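Long-range contacts in suppressor protein MPT5 (Saccharomyces cerevisiae, PDB 5BZ1), which binds short motifs in the 3'-untranslated regions of target mRNAs through its Pumilio repeat domain and so regulates their expression after transcription: residues Q146-F157 / K185-Q194; S128-I136 / F159-N169. All blocks are in the same frame, centred on the assembly; numbering follows the deposited sequence.

Contact 1 of 2, residues Q146-F157 / K185-Q194. With nucleotides of chain B.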
loop_
_atom_site.group_PDB
_atom_site.type_symbol
_atom_site.label_atom_id
_atom_site.label_comp_id
_atom_site.label_asym_id
_atom_site.label_seq_id
_atom_site.Cartn_x
_atom_site.Cartn_y
_atom_site.Cartn_z
ATOM N N GLN A 146 -6.610 -7.710 -2.247
ATOM C CA GLN A 146 -5.796 -7.101 -3.295
ATOM C C GLN A 146 -6.382 -7.349 -4.684
ATOM O O GLN A 146 -6.325 -6.480 -5.552
ATOM C CB GLN A 146 -4.348 -7.596 -3.229
ATOM C CG GLN A 146 -3.553 -7.052 -2.043
ATOM C CD GLN A 146 -2.091 -7.457 -2.082
ATOM O OE1 GLN A 146 -1.389 -7.194 -3.059
ATOM N NE2 GLN A 146 -1.626 -8.102 -1.018
ATOM N N LYS A 147 -6.941 -8.537 -4.893
ATOM C CA LYS A 147 -7.562 -8.858 -6.171
ATOM C C LYS A 147 -8.770 -7.948 -6.418
ATOM O O LYS A 147 -8.947 -7.436 -7.522
ATOM C CB LYS A 147 -7.961 -10.338 -6.226
ATOM C CG LYS A 147 -8.494 -10.795 -7.571
ATOM C CD LYS A 147 -7.440 -10.717 -8.674
ATOM C CE LYS A 147 -6.389 -11.810 -8.534
ATOM N NZ LYS A 147 -5.472 -11.868 -9.712
ATOM N N CYS A 148 -9.587 -7.739 -5.384
ATOM C CA CYS A 148 -10.718 -6.811 -5.469
ATOM C C CYS A 148 -10.240 -5.412 -5.846
ATOM O O CYS A 148 -10.836 -4.738 -6.688
ATOM C CB CYS A 148 -11.454 -6.729 -4.131
ATOM S SG CYS A 148 -12.337 -8.221 -3.638
ATOM N N ILE A 149 -9.152 -4.990 -5.212
ATOM C CA ILE A 149 -8.608 -3.652 -5.389
ATOM C C ILE A 149 -8.179 -3.392 -6.834
ATOM O O ILE A 149 -8.369 -2.292 -7.356
ATOM C CB ILE A 149 -7.435 -3.410 -4.408
ATOM C CG1 ILE A 149 -7.966 -3.202 -2.988
ATOM C CG2 ILE A 149 -6.601 -2.216 -4.826
ATOM C CD1 ILE A 149 -6.877 -3.122 -1.925
ATOM N N PHE A 150 -7.623 -4.407 -7.488
ATOM C CA PHE A 150 -7.140 -4.244 -8.857
ATOM C C PHE A 150 -8.168 -4.589 -9.934
ATOM O O PHE A 150 -8.049 -4.138 -11.073
ATOM C CB PHE A 150 -5.856 -5.045 -9.075
ATOM C CG PHE A 150 -4.657 -4.459 -8.383
ATOM C CD1 PHE A 150 -4.078 -3.284 -8.845
ATOM C CD2 PHE A 150 -4.107 -5.081 -7.270
ATOM C CE1 PHE A 150 -2.973 -2.738 -8.210
ATOM C CE2 PHE A 150 -3.004 -4.544 -6.631
ATOM C CZ PHE A 150 -2.436 -3.371 -7.101
ATOM N N LYS A 151 -9.172 -5.383 -9.573
ATOM C CA LYS A 151 -10.178 -5.829 -10.541
ATOM C C LYS A 151 -11.433 -4.944 -10.546
ATOM O O LYS A 151 -12.013 -4.685 -11.602
ATOM C CB LYS A 151 -10.565 -7.288 -10.264
ATOM C CG LYS A 151 -11.561 -7.887 -11.251
ATOM C CD LYS A 151 -10.943 -8.070 -12.639
ATOM C CE LYS A 151 -11.914 -8.777 -13.583
ATOM N NZ LYS A 151 -11.326 -8.986 -14.935
ATOM N N PHE A 152 -11.846 -4.481 -9.368
ATOM C CA PHE A 152 -13.104 -3.748 -9.235
ATOM C C PHE A 152 -12.918 -2.236 -9.312
ATOM O O PHE A 152 -11.827 -1.718 -9.060
ATOM C CB PHE A 152 -13.791 -4.096 -7.911
ATOM C CG PHE A 152 -14.203 -5.541 -7.791
ATOM C CD1 PHE A 152 -14.330 -6.349 -8.919
ATOM C CD2 PHE A 152 -14.478 -6.087 -6.544
ATOM C CE1 PHE A 152 -14.714 -7.683 -8.800
ATOM C CE2 PHE A 152 -14.864 -7.416 -6.417
ATOM C CZ PHE A 152 -14.982 -8.215 -7.546
ATOM N N SER A 153 -13.994 -1.533 -9.658
ATOM C CA SER A 153 -14.005 -0.073 -9.618
ATOM C C SER A 153 -13.925 0.414 -8.175
ATOM O O SER A 153 -14.510 -0.201 -7.278
ATOM C CB SER A 153 -15.283 0.470 -10.254
ATOM O OG SER A 153 -15.354 1.878 -10.122
ATOM N N PRO A 154 -13.197 1.519 -7.944
ATOM C CA PRO A 154 -13.102 2.132 -6.612
ATOM C C PRO A 154 -14.468 2.477 -6.015
ATOM O O PRO A 154 -14.580 2.583 -4.795
ATOM C CB PRO A 154 -12.292 3.405 -6.875
ATOM C CG PRO A 154 -11.409 3.033 -8.028
ATOM C CD PRO A 154 -12.277 2.152 -8.906
ATOM N N SER A 155 -15.489 2.634 -6.855
ATOM C CA SER A 155 -16.849 2.853 -6.369
ATOM C C SER A 155 -17.372 1.661 -5.551
ATOM O O SER A 155 -18.421 1.756 -4.909
ATOM C CB SER A 155 -17.799 3.132 -7.534
ATOM O OG SER A 155 -18.059 1.951 -8.268
ATOM N N LYS A 156 -16.642 0.546 -5.577
ATOM C CA LYS A 156 -17.023 -0.655 -4.834
ATOM C C LYS A 156 -16.211 -0.815 -3.547
ATOM O O LYS A 156 -16.486 -1.712 -2.746
ATOM C CB LYS A 156 -16.822 -1.907 -5.697
ATOM C CG LYS A 156 -17.363 -1.820 -7.119
ATOM C CD LYS A 156 -18.882 -1.752 -7.156
ATOM C CE LYS A 156 -19.391 -1.898 -8.586
ATOM N NZ LYS A 156 -20.871 -1.732 -8.684
ATOM N N PHE A 157 -15.220 0.053 -3.350
ATOM C CA PHE A 157 -14.261 -0.100 -2.248
ATOM C C PHE A 157 -14.842 0.198 -0.859
ATOM O O PHE A 157 -14.108 0.195 0.135
ATOM C CB PHE A 157 -13.026 0.787 -2.466
ATOM C CG PHE A 157 -12.137 0.353 -3.607
ATOM C CD1 PHE A 157 -12.378 -0.828 -4.298
ATOM C CD2 PHE A 157 -11.045 1.133 -3.979
ATOM C CE1 PHE A 157 -11.554 -1.221 -5.346
ATOM C CE2 PHE A 157 -10.217 0.747 -5.024
ATOM C CZ PHE A 157 -10.473 -0.432 -5.708
ATOM N N LYS A 185 -1.467 -0.611 -1.980
ATOM C CA LYS A 185 -2.145 -0.987 -3.220
ATOM C C LYS A 185 -3.438 -0.192 -3.361
ATOM O O LYS A 185 -3.713 0.387 -4.412
ATOM C CB LYS A 185 -2.468 -2.483 -3.238
ATOM C CG LYS A 185 -1.259 -3.398 -3.101
ATOM C CD LYS A 185 -0.262 -3.184 -4.221
ATOM C CE LYS A 185 0.987 -4.039 -4.020
ATOM N NZ LYS A 185 0.712 -5.505 -4.026
ATOM N N LEU A 186 -4.220 -0.169 -2.286
ATOM C CA LEU A 186 -5.475 0.571 -2.249
ATOM C C LEU A 186 -5.274 2.052 -2.565
ATOM O O LEU A 186 -5.984 2.617 -3.400
ATOM C CB LEU A 186 -6.126 0.421 -0.875
ATOM C CG LEU A 186 -7.446 1.163 -0.677
ATOM C CD1 LEU A 186 -8.556 0.521 -1.503
ATOM C CD2 LEU A 186 -7.824 1.204 0.786
ATOM N N LEU A 187 -4.302 2.670 -1.897
ATOM C CA LEU A 187 -4.051 4.101 -2.048
ATOM C C LEU A 187 -3.600 4.459 -3.462
ATOM O O LEU A 187 -3.788 5.589 -3.912
ATOM C CB LEU A 187 -3.015 4.580 -1.026
ATOM C CG LEU A 187 -3.444 4.658 0.440
ATOM C CD1 LEU A 187 -2.266 5.011 1.332
ATOM C CD2 LEU A 187 -4.552 5.672 0.622
ATOM N N SER A 188 -3.017 3.492 -4.163
ATOM C CA SER A 188 -2.489 3.742 -5.500
ATOM C C SER A 188 -3.579 3.774 -6.574
ATOM O O SER A 188 -3.339 4.246 -7.685
ATOM C CB SER A 188 -1.429 2.700 -5.866
ATOM O OG SER A 188 -2.007 1.417 -6.010
ATOM N N VAL A 189 -4.773 3.286 -6.244
ATOM C CA VAL A 189 -5.854 3.215 -7.232
ATOM C C VAL A 189 -7.175 3.865 -6.801
ATOM O O VAL A 189 -8.019 4.157 -7.645
ATOM C CB VAL A 189 -6.154 1.752 -7.653
ATOM C CG1 VAL A 189 -4.943 1.113 -8.309
ATOM C CG2 VAL A 189 -6.605 0.942 -6.452
ATOM N N CYS A 190 -7.363 4.080 -5.502
ATOM C CA CYS A 190 -8.642 4.589 -5.005
ATOM C C CYS A 190 -8.831 6.079 -5.307
ATOM O O CYS A 190 -7.888 6.755 -5.723
ATOM C CB CYS A 190 -8.798 4.309 -3.509
ATOM S SG CYS A 190 -7.688 5.263 -2.452
ATOM N N THR A 191 -10.049 6.585 -5.113
ATOM C CA THR A 191 -10.364 7.976 -5.448
ATOM C C THR A 191 -9.725 8.957 -4.469
ATOM O O THR A 191 -9.379 8.590 -3.347
ATOM C CB THR A 191 -11.884 8.234 -5.488
ATOM O OG1 THR A 191 -12.376 8.469 -4.162
ATOM C CG2 THR A 191 -12.614 7.049 -6.105
ATOM N N LEU A 192 -9.579 10.206 -4.902
ATOM C CA LEU A 192 -8.962 11.238 -4.075
ATOM C C LEU A 192 -9.697 11.387 -2.742
ATOM O O LEU A 192 -9.069 11.455 -1.683
ATOM C CB LEU A 192 -8.923 12.571 -4.825
ATOM C CG LEU A 192 -8.007 13.658 -4.267
ATOM C CD1 LEU A 192 -6.727 13.049 -3.723
ATOM C CD2 LEU A 192 -7.685 14.677 -5.346
ATOM N N GLN A 193 -11.027 11.403 -2.799
ATOM C CA GLN A 193 -11.846 11.556 -1.600
ATOM C C GLN A 193 -11.733 10.361 -0.651
ATOM O O GLN A 193 -11.874 10.512 0.564
ATOM C CB GLN A 193 -13.305 11.842 -1.972
ATOM C CG GLN A 193 -13.537 13.295 -2.402
ATOM C CD GLN A 193 -14.953 13.560 -2.873
ATOM O OE1 GLN A 193 -15.620 12.678 -3.412
ATOM N NE2 GLN A 193 -15.420 14.788 -2.673
ATOM N N GLN A 194 -11.474 9.180 -1.208
ATOM C CA GLN A 194 -11.217 7.998 -0.390
ATOM C C GLN A 194 -9.844 8.088 0.282
ATOM O O GLN A 194 -9.673 7.639 1.414
ATOM C CB GLN A 194 -11.332 6.713 -1.221
ATOM C CG GLN A 194 -12.771 6.335 -1.612
ATOM C CD GLN A 194 -12.821 5.242 -2.665
ATOM O OE1 GLN A 194 -11.866 5.053 -3.418
ATOM N NE2 GLN A 194 -13.937 4.522 -2.728
ATOM P P U B 6 7.979 -12.828 0.009
ATOM O OP1 U B 6 9.197 -13.030 0.841
ATOM O OP2 U B 6 8.004 -13.195 -1.437
ATOM O "O5'" U B 6 6.757 -13.602 0.679
ATOM C "C5'" U B 6 6.581 -13.624 2.092
ATOM C "C4'" U B 6 5.213 -14.135 2.477
ATOM O "O4'" U B 6 4.294 -13.015 2.601
ATOM C "C3'" U B 6 4.571 -15.111 1.487
ATOM O "O3'" U B 6 3.815 -16.086 2.207
ATOM C "C2'" U B 6 3.619 -14.212 0.700
ATOM O "O2'" U B 6 2.527 -14.884 0.104
ATOM C "C1'" U B 6 3.161 -13.239 1.781
ATOM N N1 U B 6 2.673 -11.948 1.270
ATOM C C2 U B 6 1.309 -11.719 1.347
ATOM O O2 U B 6 0.539 -12.541 1.815
ATOM N N3 U B 6 0.879 -10.505 0.855
ATOM C C4 U B 6 1.671 -9.512 0.307
ATOM O O4 U B 6 1.145 -8.470 -0.095
ATOM C C5 U B 6 3.072 -9.829 0.267
ATOM C C6 U B 6 3.521 -11.005 0.736
#

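Contact 2 of 2, residues S128-I136 / F159-N169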
loop_
_atom_site.group_PDB
_atom_site.type_symbol
_atom_site.label_atom_id
_atom_site.label_comp_id
_atom_site.label_asym_id
_atom_site.label_seq_id
_atom_site.Cartn_x
_atom_site.Cartn_y
_atom_site.Cartn_z
ATOM N N SER A 128 -18.364 -8.858 9.032
ATOM C CA SER A 128 -18.173 -7.752 9.970
ATOM C C SER A 128 -16.942 -6.918 9.622
ATOM O O SER A 128 -16.041 -7.384 8.922
ATOM C CB SER A 128 -18.054 -8.272 11.404
ATOM O OG SER A 128 -16.781 -8.849 11.631
ATOM N N ILE A 129 -16.916 -5.676 10.104
ATOM C CA ILE A 129 -15.755 -4.806 9.941
ATOM C C ILE A 129 -14.507 -5.478 10.510
ATOM O O ILE A 129 -13.444 -5.469 9.889
ATOM C CB ILE A 129 -15.970 -3.445 10.635
ATOM C CG1 ILE A 129 -16.897 -2.562 9.801
ATOM C CG2 ILE A 129 -14.647 -2.727 10.853
ATOM C CD1 ILE A 129 -17.223 -1.226 10.445
ATOM N N GLU A 130 -14.656 -6.059 11.696
ATOM C CA GLU A 130 -13.581 -6.790 12.355
ATOM C C GLU A 130 -13.066 -7.914 11.453
ATOM O O GLU A 130 -11.858 -8.147 11.359
ATOM C CB GLU A 130 -14.093 -7.365 13.678
ATOM C CG GLU A 130 -13.033 -8.014 14.551
ATOM C CD GLU A 130 -13.609 -8.599 15.832
ATOM O OE1 GLU A 130 -14.760 -8.258 16.183
ATOM O OE2 GLU A 130 -12.910 -9.402 16.484
ATOM N N GLN A 131 -13.985 -8.599 10.781
ATOM C CA GLN A 131 -13.614 -9.668 9.862
ATOM C C GLN A 131 -12.883 -9.137 8.625
ATOM O O GLN A 131 -11.963 -9.783 8.123
ATOM C CB GLN A 131 -14.842 -10.498 9.477
ATOM C CG GLN A 131 -15.243 -11.525 10.541
ATOM C CD GLN A 131 -16.558 -12.214 10.223
ATOM O OE1 GLN A 131 -17.425 -11.640 9.563
ATOM N NE2 GLN A 131 -16.709 -13.453 10.684
ATOM N N VAL A 132 -13.279 -7.956 8.148
ATOM C CA VAL A 132 -12.599 -7.331 7.008
ATOM C C VAL A 132 -11.151 -6.966 7.354
ATOM O O VAL A 132 -10.236 -7.188 6.555
ATOM C CB VAL A 132 -13.342 -6.079 6.492
ATOM C CG1 VAL A 132 -12.552 -5.415 5.376
ATOM C CG2 VAL A 132 -14.733 -6.448 5.990
ATOM N N VAL A 133 -10.949 -6.404 8.543
ATOM C CA VAL A 133 -9.601 -6.099 9.022
ATOM C C VAL A 133 -8.769 -7.382 9.050
ATOM O O VAL A 133 -7.628 -7.409 8.585
ATOM C CB VAL A 133 -9.625 -5.451 10.420
ATOM C CG1 VAL A 133 -8.225 -5.378 11.001
ATOM C CG2 VAL A 133 -10.240 -4.059 10.352
ATOM N N THR A 134 -9.363 -8.444 9.582
ATOM C CA THR A 134 -8.733 -9.760 9.608
ATOM C C THR A 134 -8.325 -10.221 8.205
ATOM O O THR A 134 -7.212 -10.707 8.010
ATOM C CB THR A 134 -9.652 -10.799 10.269
ATOM O OG1 THR A 134 -9.744 -10.522 11.674
ATOM C CG2 THR A 134 -9.113 -12.207 10.066
ATOM N N LEU A 135 -9.216 -10.046 7.232
ATOM C CA LEU A 135 -8.914 -10.390 5.843
ATOM C C LEU A 135 -7.722 -9.599 5.299
ATOM O O LEU A 135 -6.855 -10.155 4.621
ATOM C CB LEU A 135 -10.139 -10.158 4.955
ATOM C CG LEU A 135 -11.281 -11.156 5.131
ATOM C CD1 LEU A 135 -12.370 -10.924 4.101
ATOM C CD2 LEU A 135 -10.756 -12.574 5.036
ATOM N N ILE A 136 -7.689 -8.304 5.598
ATOM C CA ILE A 136 -6.621 -7.423 5.132
ATOM C C ILE A 136 -5.252 -7.909 5.619
ATOM O O ILE A 136 -4.266 -7.859 4.882
ATOM C CB ILE A 136 -6.868 -5.963 5.585
ATOM C CG1 ILE A 136 -8.077 -5.379 4.854
ATOM C CG2 ILE A 136 -5.649 -5.091 5.329
ATOM C CD1 ILE A 136 -8.516 -4.019 5.368
ATOM N N PHE A 159 -16.580 -1.290 1.573
ATOM C CA PHE A 159 -16.360 -2.158 2.728
ATOM C C PHE A 159 -14.918 -2.125 3.232
ATOM O O PHE A 159 -14.658 -2.353 4.418
ATOM C CB PHE A 159 -16.793 -3.594 2.424
ATOM C CG PHE A 159 -15.829 -4.361 1.557
ATOM C CD1 PHE A 159 -14.889 -5.210 2.131
ATOM C CD2 PHE A 159 -15.882 -4.261 0.174
ATOM C CE1 PHE A 159 -14.011 -5.935 1.342
ATOM C CE2 PHE A 159 -15.005 -4.986 -0.624
ATOM C CZ PHE A 159 -14.070 -5.822 -0.038
ATOM N N ILE A 160 -13.987 -1.845 2.326
ATOM C CA ILE A 160 -12.581 -1.730 2.686
ATOM C C ILE A 160 -12.315 -0.399 3.394
ATOM O O ILE A 160 -11.700 -0.371 4.462
ATOM C CB ILE A 160 -11.671 -1.847 1.449
ATOM C CG1 ILE A 160 -11.931 -3.163 0.713
ATOM C CG2 ILE A 160 -10.209 -1.757 1.850
ATOM C CD1 ILE A 160 -11.155 -3.313 -0.587
ATOM N N ILE A 161 -12.765 0.697 2.784
ATOM C CA ILE A 161 -12.616 2.026 3.372
ATOM C C ILE A 161 -13.241 2.057 4.766
ATOM O O ILE A 161 -12.618 2.528 5.722
ATOM C CB ILE A 161 -13.272 3.129 2.501
ATOM C CG1 ILE A 161 -12.798 3.039 1.046
ATOM C CG2 ILE A 161 -12.994 4.514 3.083
ATOM C CD1 ILE A 161 -11.296 3.177 0.876
ATOM N N ASP A 162 -14.469 1.548 4.873
ATOM C CA ASP A 162 -15.201 1.539 6.140
ATOM C C ASP A 162 -14.430 0.831 7.255
ATOM O O ASP A 162 -14.380 1.304 8.390
ATOM C CB ASP A 162 -16.574 0.878 5.970
ATOM C CG ASP A 162 -17.545 1.731 5.173
ATOM O OD1 ASP A 162 -17.220 2.901 4.881
ATOM O OD2 ASP A 162 -18.642 1.227 4.848
ATOM N N ALA A 163 -13.831 -0.308 6.925
ATOM C CA ALA A 163 -13.062 -1.081 7.896
ATOM C C ALA A 163 -11.820 -0.328 8.370
ATOM O O ALA A 163 -11.479 -0.349 9.552
ATOM C CB ALA A 163 -12.665 -2.412 7.302
ATOM N N ILE A 164 -11.145 0.327 7.431
ATOM C CA ILE A 164 -9.906 1.043 7.715
ATOM C C ILE A 164 -10.112 2.237 8.641
ATOM O O ILE A 164 -9.350 2.427 9.592
ATOM C CB ILE A 164 -9.235 1.517 6.411
ATOM C CG1 ILE A 164 -8.733 0.317 5.614
ATOM C CG2 ILE A 164 -8.077 2.461 6.698
ATOM C CD1 ILE A 164 -8.229 0.670 4.246
ATOM N N VAL A 165 -11.137 3.040 8.366
ATOM C CA VAL A 165 -11.346 4.282 9.113
ATOM C C VAL A 165 -12.087 4.088 10.436
ATOM O O VAL A 165 -12.232 5.034 11.213
ATOM C CB VAL A 165 -12.083 5.351 8.272
ATOM C CG1 VAL A 165 -11.383 5.559 6.942
ATOM C CG2 VAL A 165 -13.542 4.952 8.052
ATOM N N GLU A 166 -12.558 2.871 10.689
ATOM C CA GLU A 166 -13.272 2.580 11.929
ATOM C C GLU A 166 -12.329 2.639 13.131
ATOM O O GLU A 166 -11.368 1.866 13.212
ATOM C CB GLU A 166 -13.944 1.206 11.857
ATOM C CG GLU A 166 -14.738 0.822 13.099
ATOM C CD GLU A 166 -16.057 1.568 13.218
ATOM O OE1 GLU A 166 -16.461 2.237 12.242
ATOM O OE2 GLU A 166 -16.695 1.482 14.290
ATOM N N GLN A 167 -12.604 3.568 14.047
ATOM C CA GLN A 167 -11.828 3.723 15.283
ATOM C C GLN A 167 -10.318 3.820 15.044
ATOM O O GLN A 167 -9.849 4.770 14.416
ATOM C CB GLN A 167 -12.170 2.603 16.274
ATOM C CG GLN A 167 -13.547 2.768 16.921
ATOM C CD GLN A 167 -14.119 1.469 17.459
ATOM O OE1 GLN A 167 -13.520 0.818 18.315
ATOM N NE2 GLN A 167 -15.288 1.088 16.958
ATOM N N ASN A 168 -9.562 2.839 15.532
ATOM C CA ASN A 168 -8.110 2.845 15.369
ATOM C C ASN A 168 -7.594 1.716 14.471
ATOM O O ASN A 168 -6.431 1.312 14.575
ATOM C CB ASN A 168 -7.408 2.788 16.729
ATOM C CG ASN A 168 -7.618 1.464 17.436
ATOM O OD1 ASN A 168 -8.678 0.846 17.322
ATOM N ND2 ASN A 168 -6.603 1.016 18.166
ATOM N N ASN A 169 -8.455 1.214 13.589
ATOM C CA ASN A 169 -8.069 0.155 12.665
ATOM C C ASN A 169 -6.915 0.553 11.739
ATOM O O ASN A 169 -6.223 -0.311 11.204
ATOM C CB ASN A 169 -9.273 -0.315 11.839
ATOM C CG ASN A 169 -10.329 -1.017 12.681
ATOM O OD1 ASN A 169 -10.101 -1.337 13.845
ATOM N ND2 ASN A 169 -11.488 -1.272 12.083
#

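Contact 1 of 2, residues Q146-F157 / K185-Q194
An extended Q146 and a twice-bent K185 bring OE1 and NZ together: beyond CG, which lies anti to the carbonyl carbon (chi1 -72°), the glutamine chain runs straight out, whereas K185 turns at chi2 and chi4 so that its ammonium reaches the carbonyl oxygen of the glutamine. The pair joins equivalent RNA-facing helices of Pumilio repeats 4 and 5, whose segments 146-151 and 185-189 run nearly parallel, as expected for successive repeats of a PUF scaffold. K185 NZ donates to Q146 OE1 over 2.9 Å, tilted from the carbonyl plane. The other end of the same amide is given to the RNA: Q146 NE2 donates to O4 of U6 of chain B at 2.9 Å. The lysine bond to OE1 probably keeps the amide turned with NE2 to the uracil, consistent with a second-shell role for K185.

The lysine's aliphatic part is not idle. Its CD lies 3.6 Å from CZ of F150, at the edge of the ring and in its plane. Deeper between the helices the contact turns apolar. I149 splits its branches, CD1 against L186 CB and CG2 against V189 CG2, the latter 3.6 Å apart. The F157 ring lies alongside L186, CD2 3.6 Å from L186 CD1, the two side chains pointing opposite ways, while C190 CB sits at the edge of that ring; I160 of helix 158-165 packs against both I149 and L186.

At the far end P154 fits beside the turn leading into helix 192-204, its CB 3.7 Å from T191 CG2. T191 and Q194 form a capping box there, Q194 OE1 accepting from T191 N. The NE2 of Q194 crosses to P154 O at 2.9 Å, and F157 N reaches that same oxygen from the opposite face of its carbonyl plane.

Contact 2 of 2, residues S128-I136 / F159-N169
V132 and A163 form the close-packed centre of a crossing between helices 129-137 and 158-165, whose segments lie almost perpendicular (97°) with axes 8.9 Å apart. This is packing within the PUF domain: 128-136 belongs to Pumilio repeat 4, and 159-169 spans its end and the start of repeat 5. The small A163 side chain is consistent with the close approach: its CB is 3.6 Å from V132 CG1, and with CG1 anti to the backbone N (chi1 176°), this branch is the one that meets A163. V132 also meets the F159 ring obliquely, through CG1 at 4.0 Å from CD1. On the flank, I129 CG2 rests on A163 CA, and V133 CG2 touches N169 ND2 at 3.5 Å. That amide is fixed: ND2 donates to A163 O at 2.7 Å, in the carbonyl plane and nearly straight, which ties the turn after helix 158-165 back to the helix.

The packing thins toward solvent, where the bent E166 side chain crosses I129 and brings OE1 to 4.0 Å from its CD1, while OE2 accepts from Q167 NE2. Were E166 shortened to an alanine, the Q167 amide would probably lose this acceptor and the end of I129 its cover.

No hydrogen bond spans the two segments. Around them, F159 stacks on F122, L135 packs on F90 of helix 89-93, and I164 reaches L183 of helix 179-189 as well as I170 and I173 of helix 169-174.

The segments alternate along the chain, 128-136, 146-157, 159-169 and 185-194, so contacts 1 and 2 interlock rather than follow one another. Their centres lie about 15 Å apart in the all-helical Pumilio homology domain. Helices 129-137, 141-151 and 158-165 come in succession; helix 179-189 comes later, after helix 169-174. Contact 2 is the crossing of the first and third of these, whereas contact 1 sets the second beside its repeat 5 counterpart. They touch directly where L186 CD2 meets I164 CD1 at 3.5 Å. Apolar side chains thus link the crossed helices of contact 2 to the pair in contact 1, whose Q146 bonds to the RNA.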